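Local coordinates for protein cytidine deaminase (Mycobacterium leprae, PDB 3R2N) that probably catalyses the zinc-dependent hydrolytic deamination of cytidine and deoxycytidine to uridine and deoxyuridine in pyrimidine salvage, working as a homotetramer, at residues 110-115 against 120-125; 14-19 against 42-47. All blocks are in the same frame, centred on the assembly; numbering follows the deposited sequence.

Contact 1 (110-115 against 120-125); sequences IMTPKG and AQLLPQ
Ile110 and Thr112 meet Leu122 without any ring or other flat side-chain group between them; the plane that matters is the backbone carbonyl of Gly115, which Thr112 OG1 approaches in the carbonyl plane and on a lone pair, 2.7 Å from Gly115 O with a C=O...donor angle of 140°. The same hydroxyl oxygen accepts from Lys114 N at 3.0 Å, forming an ST turn. Two bonds thus grip OG1, consistent with a fixed rotation of the side chain that leaves Thr112 CG2 4.3 Å from Leu122 CD1. That one leucine methyl does nearly all the touching: Leu122 CD1 lies 3.8 Å from both Ile110 CB and Ile110 CG1, nestling at the branch point of the isoleucine rather than at its end. Leu122 reaches there from the end of the short helix 119-122 because CG stands opposite its own carbonyl carbon (chi1 -62°). Val80 and Leu100 also pack on Ile110, while Met91 and Gln117 touch Leu122, so the contact is buried. Past the helix, Pro124 O is hydrogen-bonded to Arg97 of a second subunit. The type I turn from Thr112 to Gly115, closed by Gly115 N to Thr112 O at 2.7 Å, makes 109-112 and 115-118 a β-hairpin; the short helix 119-122 folds back over it, beside helix 94-104, in the mixed-sheet fold of cytidine deaminases.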
loop_
_atom_site.group_PDB
_atom_site.type_symbol
_atom_site.label_atom_id
_atom_site.label_comp_id
_atom_site.label_asym_id
_atom_site.label_seq_id
_atom_site.Cartn_x
_atom_site.Cartn_y
_atom_site.Cartn_z
ATOM N N ILE D 110 9.069 -17.339 12.332
ATOM C CA ILE D 110 9.425 -15.944 12.578
ATOM C C ILE D 110 9.987 -15.829 13.985
ATOM O O ILE D 110 9.391 -16.340 14.919
ATOM C CB ILE D 110 8.173 -15.046 12.510
ATOM C CG1 ILE D 110 7.372 -15.266 11.212
ATOM C CG2 ILE D 110 8.524 -13.605 12.754
ATOM C CD1 ILE D 110 8.142 -15.099 9.933
ATOM N N MET D 111 11.112 -15.155 14.163
ATOM C CA MET D 111 11.544 -14.815 15.533
ATOM C C MET D 111 10.713 -13.633 16.078
ATOM O O MET D 111 10.415 -12.692 15.362
ATOM C CB MET D 111 13.052 -14.533 15.582
ATOM C CG MET D 111 13.595 -14.130 16.949
ATOM S SD MET D 111 13.377 -15.405 18.179
ATOM C CE MET D 111 14.843 -16.403 17.868
ATOM N N THR D 112 10.287 -13.722 17.328
ATOM C CA THR D 112 9.451 -12.692 17.962
ATOM C C THR D 112 10.026 -12.380 19.334
ATOM O O THR D 112 10.777 -13.197 19.872
ATOM C CB THR D 112 7.970 -13.138 18.163
ATOM O OG1 THR D 112 7.826 -13.844 19.415
ATOM C CG2 THR D 112 7.477 -13.982 17.012
ATOM N N PRO D 113 9.703 -11.190 19.895
ATOM C CA PRO D 113 10.122 -10.815 21.256
ATOM C C PRO D 113 9.931 -11.924 22.277
ATOM O O PRO D 113 10.666 -11.970 23.259
ATOM C CB PRO D 113 9.188 -9.647 21.588
ATOM C CG PRO D 113 8.978 -8.964 20.236
ATOM C CD PRO D 113 9.116 -10.042 19.173
ATOM N N LYS D 114 8.947 -12.799 22.029
ATOM C CA LYS D 114 8.631 -13.953 22.878
ATOM C C LYS D 114 9.115 -15.302 22.322
ATOM O O LYS D 114 8.595 -16.358 22.721
ATOM C CB LYS D 114 7.113 -14.045 23.084
ATOM C CG LYS D 114 6.492 -12.921 23.931
ATOM C CD LYS D 114 4.949 -12.890 23.789
ATOM C CE LYS D 114 4.298 -14.261 24.104
ATOM N NZ LYS D 114 2.843 -14.287 23.756
ATOM N N GLY D 115 10.097 -15.287 21.423
ATOM C CA GLY D 115 10.607 -16.533 20.846
ATOM C C GLY D 115 10.031 -16.873 19.480
ATOM O O GLY D 115 9.244 -16.117 18.921
ATOM N N ALA D 120 1.223 -19.749 11.107
ATOM C CA ALA D 120 -0.078 -20.262 11.541
ATOM C C ALA D 120 -0.505 -19.592 12.847
ATOM O O ALA D 120 -1.680 -19.248 13.021
ATOM C CB ALA D 120 -0.024 -21.816 11.705
ATOM N N GLN D 121 0.458 -19.429 13.760
ATOM C CA GLN D 121 0.224 -18.732 15.014
ATOM C C GLN D 121 0.090 -17.225 14.825
ATOM O O GLN D 121 -0.730 -16.584 15.493
ATOM C CB GLN D 121 1.330 -19.041 16.026
ATOM C CG GLN D 121 1.447 -20.514 16.335
ATOM C CD GLN D 121 2.756 -20.877 16.999
ATOM O OE1 GLN D 121 3.833 -20.673 16.445
ATOM N NE2 GLN D 121 2.668 -21.447 18.197
ATOM N N LEU D 122 0.892 -16.660 13.926
ATOM C CA LEU D 122 0.909 -15.206 13.751
ATOM C C LEU D 122 -0.194 -14.670 12.860
ATOM O O LEU D 122 -0.626 -13.536 13.047
ATOM C CB LEU D 122 2.283 -14.697 13.299
ATOM C CG LEU D 122 3.433 -14.951 14.290
ATOM C CD1 LEU D 122 4.692 -14.332 13.733
ATOM C CD2 LEU D 122 3.132 -14.397 15.686
ATOM N N LEU D 123 -0.656 -15.473 11.906
ATOM C CA LEU D 123 -1.765 -15.058 11.058
ATOM C C LEU D 123 -2.769 -16.195 10.893
ATOM O O LEU D 123 -2.871 -16.749 9.798
ATOM C CB LEU D 123 -1.258 -14.551 9.689
ATOM C CG LEU D 123 -2.147 -13.734 8.737
ATOM C CD1 LEU D 123 -2.370 -12.277 9.217
ATOM C CD2 LEU D 123 -1.557 -13.701 7.320
ATOM N N PRO D 124 -3.528 -16.540 11.976
ATOM C CA PRO D 124 -4.576 -17.594 11.912
ATOM C C PRO D 124 -5.550 -17.308 10.802
ATOM O O PRO D 124 -5.942 -16.151 10.610
ATOM C CB PRO D 124 -5.318 -17.461 13.232
ATOM C CG PRO D 124 -4.477 -16.600 14.097
ATOM C CD PRO D 124 -3.565 -15.801 13.256
ATOM N N GLN D 125 -5.945 -18.352 10.080
ATOM C CA GLN D 125 -6.743 -18.187 8.852
ATOM C C GLN D 125 -8.204 -18.618 9.042
ATOM O O GLN D 125 -8.758 -18.552 10.147
ATOM C CB GLN D 125 -6.109 -18.990 7.697
ATOM C CG GLN D 125 -4.749 -18.508 7.232
ATOM C CD GLN D 125 -4.833 -17.251 6.350
ATOM O OE1 GLN D 125 -5.590 -17.199 5.366
ATOM N NE2 GLN D 125 -4.039 -16.243 6.697
#

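Contact 2 (14-19 against 42-47); sequences QKAAVA and GRLITG
Ala16 and Leu44 are each directed at the other segment, the alanine CB bond from helix 10-21 at the strand and the leucine CB bond from strand 44-48 at the helix, and the two meet at an angle. The leucine ends in a fork that presents both methyls to the single alanine methyl, with Leu44 CD2 3.7 Å and Leu44 CD1 4.0 Å from Ala16 CB. Its CG is roughly anti to the backbone N (chi1 -149°, some 30° short of it), which carries the fork out over Ala16. Two residues further along the strand, Thr46 points to the same helix. With OG1 at chi1 68°, its methyl is left opposite the carbonyl carbon, and Thr46 CG2 comes 4.3 Å from Ala16 O, a loose approach. Ile45, between them, is directed away and packs on Met65 and Leu69 of helix 61-71, so this strand carries a helix on each face. Ala36 of the neighbouring strand touches both Ala16 and Leu44, and Thr12 and Ala20 of the helix extend the packing to Leu44 and Thr46 respectively. No hydrogen bond or salt bridge joins the two segments; with Ala16 and Leu44 partly buried, the helix is held here by van der Waals and hydrophobic packing.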
loop_
_atom_site.group_PDB
_atom_site.type_symbol
_atom_site.label_atom_id
_atom_site.label_comp_id
_atom_site.label_asym_id
_atom_site.label_seq_id
_atom_site.Cartn_x
_atom_site.Cartn_y
_atom_site.Cartn_z
ATOM N N GLN D 14 20.100 -12.911 12.789
ATOM C CA GLN D 14 20.078 -11.665 13.577
ATOM C C GLN D 14 21.227 -10.727 13.197
ATOM O O GLN D 14 21.015 -9.509 12.954
ATOM C CB GLN D 14 19.973 -11.976 15.083
ATOM C CG GLN D 14 21.056 -11.428 15.994
ATOM C CD GLN D 14 20.807 -10.017 16.435
ATOM O OE1 GLN D 14 21.719 -9.191 16.443
ATOM N NE2 GLN D 14 19.570 -9.724 16.816
ATOM N N LYS D 15 22.422 -11.303 13.085
ATOM C CA LYS D 15 23.615 -10.585 12.613
ATOM C C LYS D 15 23.430 -10.073 11.185
ATOM O O LYS D 15 23.801 -8.942 10.887
ATOM C CB LYS D 15 24.871 -11.454 12.710
ATOM C CG LYS D 15 25.410 -11.591 14.142
ATOM C CD LYS D 15 26.427 -12.726 14.239
ATOM C CE LYS D 15 26.338 -13.429 15.581
ATOM N NZ LYS D 15 27.407 -13.046 16.576
ATOM N N ALA D 16 22.862 -10.904 10.314
ATOM C CA ALA D 16 22.632 -10.510 8.904
ATOM C C ALA D 16 21.649 -9.355 8.798
ATOM O O ALA D 16 21.844 -8.449 7.991
ATOM C CB ALA D 16 22.150 -11.680 8.086
ATOM N N ALA D 17 20.604 -9.390 9.628
ATOM C CA ALA D 17 19.604 -8.318 9.672
ATOM C C ALA D 17 20.152 -7.017 10.266
ATOM O O ALA D 17 19.803 -5.941 9.808
ATOM C CB ALA D 17 18.334 -8.774 10.424
ATOM N N VAL D 18 20.991 -7.111 11.296
ATOM C CA VAL D 18 21.668 -5.934 11.846
ATOM C C VAL D 18 22.521 -5.328 10.744
ATOM O O VAL D 18 22.473 -4.115 10.515
ATOM C CB VAL D 18 22.551 -6.305 13.072
ATOM C CG1 VAL D 18 23.655 -5.246 13.318
ATOM C CG2 VAL D 18 21.677 -6.518 14.299
ATOM N N ALA D 19 23.270 -6.182 10.043
ATOM C CA ALA D 19 24.138 -5.732 8.964
ATOM C C ALA D 19 23.348 -5.016 7.861
ATOM O O ALA D 19 23.710 -3.894 7.460
ATOM C CB ALA D 19 24.928 -6.923 8.388
ATOM N N GLY D 42 18.344 -22.988 1.380
ATOM C CA GLY D 42 19.394 -22.589 2.318
ATOM C C GLY D 42 20.041 -21.213 2.165
ATOM O O GLY D 42 20.873 -20.825 3.006
ATOM N N ARG D 43 19.715 -20.485 1.098
ATOM C CA ARG D 43 20.302 -19.150 0.931
ATOM C C ARG D 43 19.690 -18.080 1.834
ATOM O O ARG D 43 18.490 -18.116 2.185
ATOM C CB ARG D 43 20.325 -18.671 -0.533
ATOM C CG ARG D 43 19.051 -18.040 -1.028
ATOM C CD ARG D 43 19.122 -17.839 -2.538
ATOM N NE ARG D 43 17.877 -17.286 -3.059
ATOM C CZ ARG D 43 16.805 -18.006 -3.412
ATOM N NH1 ARG D 43 15.723 -17.377 -3.882
ATOM N NH2 ARG D 43 16.802 -19.343 -3.327
ATOM N N LEU D 44 20.552 -17.145 2.209
ATOM C CA LEU D 44 20.197 -16.036 3.074
ATOM C C LEU D 44 19.793 -14.845 2.224
ATOM O O LEU D 44 20.554 -14.417 1.364
ATOM C CB LEU D 44 21.392 -15.652 3.943
ATOM C CG LEU D 44 21.051 -15.088 5.326
ATOM C CD1 LEU D 44 22.253 -15.251 6.255
ATOM C CD2 LEU D 44 20.588 -13.642 5.311
ATOM N N ILE D 45 18.599 -14.319 2.461
ATOM C CA ILE D 45 18.208 -13.056 1.874
ATOM C C ILE D 45 17.923 -12.000 2.937
ATOM O O ILE D 45 17.786 -12.329 4.106
ATOM C CB ILE D 45 17.075 -13.199 0.826
ATOM C CG1 ILE D 45 15.798 -13.804 1.433
ATOM C CG2 ILE D 45 17.613 -14.001 -0.372
ATOM C CD1 ILE D 45 14.653 -13.972 0.412
ATOM N N THR D 46 17.899 -10.728 2.533
ATOM C CA THR D 46 17.716 -9.605 3.465
ATOM C C THR D 46 16.846 -8.538 2.815
ATOM O O THR D 46 16.537 -8.626 1.629
ATOM C CB THR D 46 19.029 -8.920 3.791
ATOM O OG1 THR D 46 19.502 -8.253 2.604
ATOM C CG2 THR D 46 20.076 -9.910 4.299
ATOM N N GLY D 47 16.473 -7.530 3.609
ATOM C CA GLY D 47 15.628 -6.422 3.166
ATOM C C GLY D 47 15.725 -5.319 4.206
ATOM O O GLY D 47 15.968 -5.603 5.391
#

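Contact 2 closes along the chain before contact 1 opens, and the zinc ligands Cys60, Cys93 and Cys96 fall between them in sequence. Their centres are 19 Å apart, on opposite sides of the chain's centre, and their nearest atoms about 7 Å apart without touching. One mixed sheet serves both: contact 2 uses its outermost strand 44-48, contact 1 strand 109-112, next to the other outermost strand. They also lie on opposite faces, helix 10-21 covering one, and helices 61-71, 94-104 and 119-122 the other, giving the three-layer arrangement of cytidine deaminases. Contact 1 lies near a subunit boundary, whereas no other chain touches the segments of contact 2.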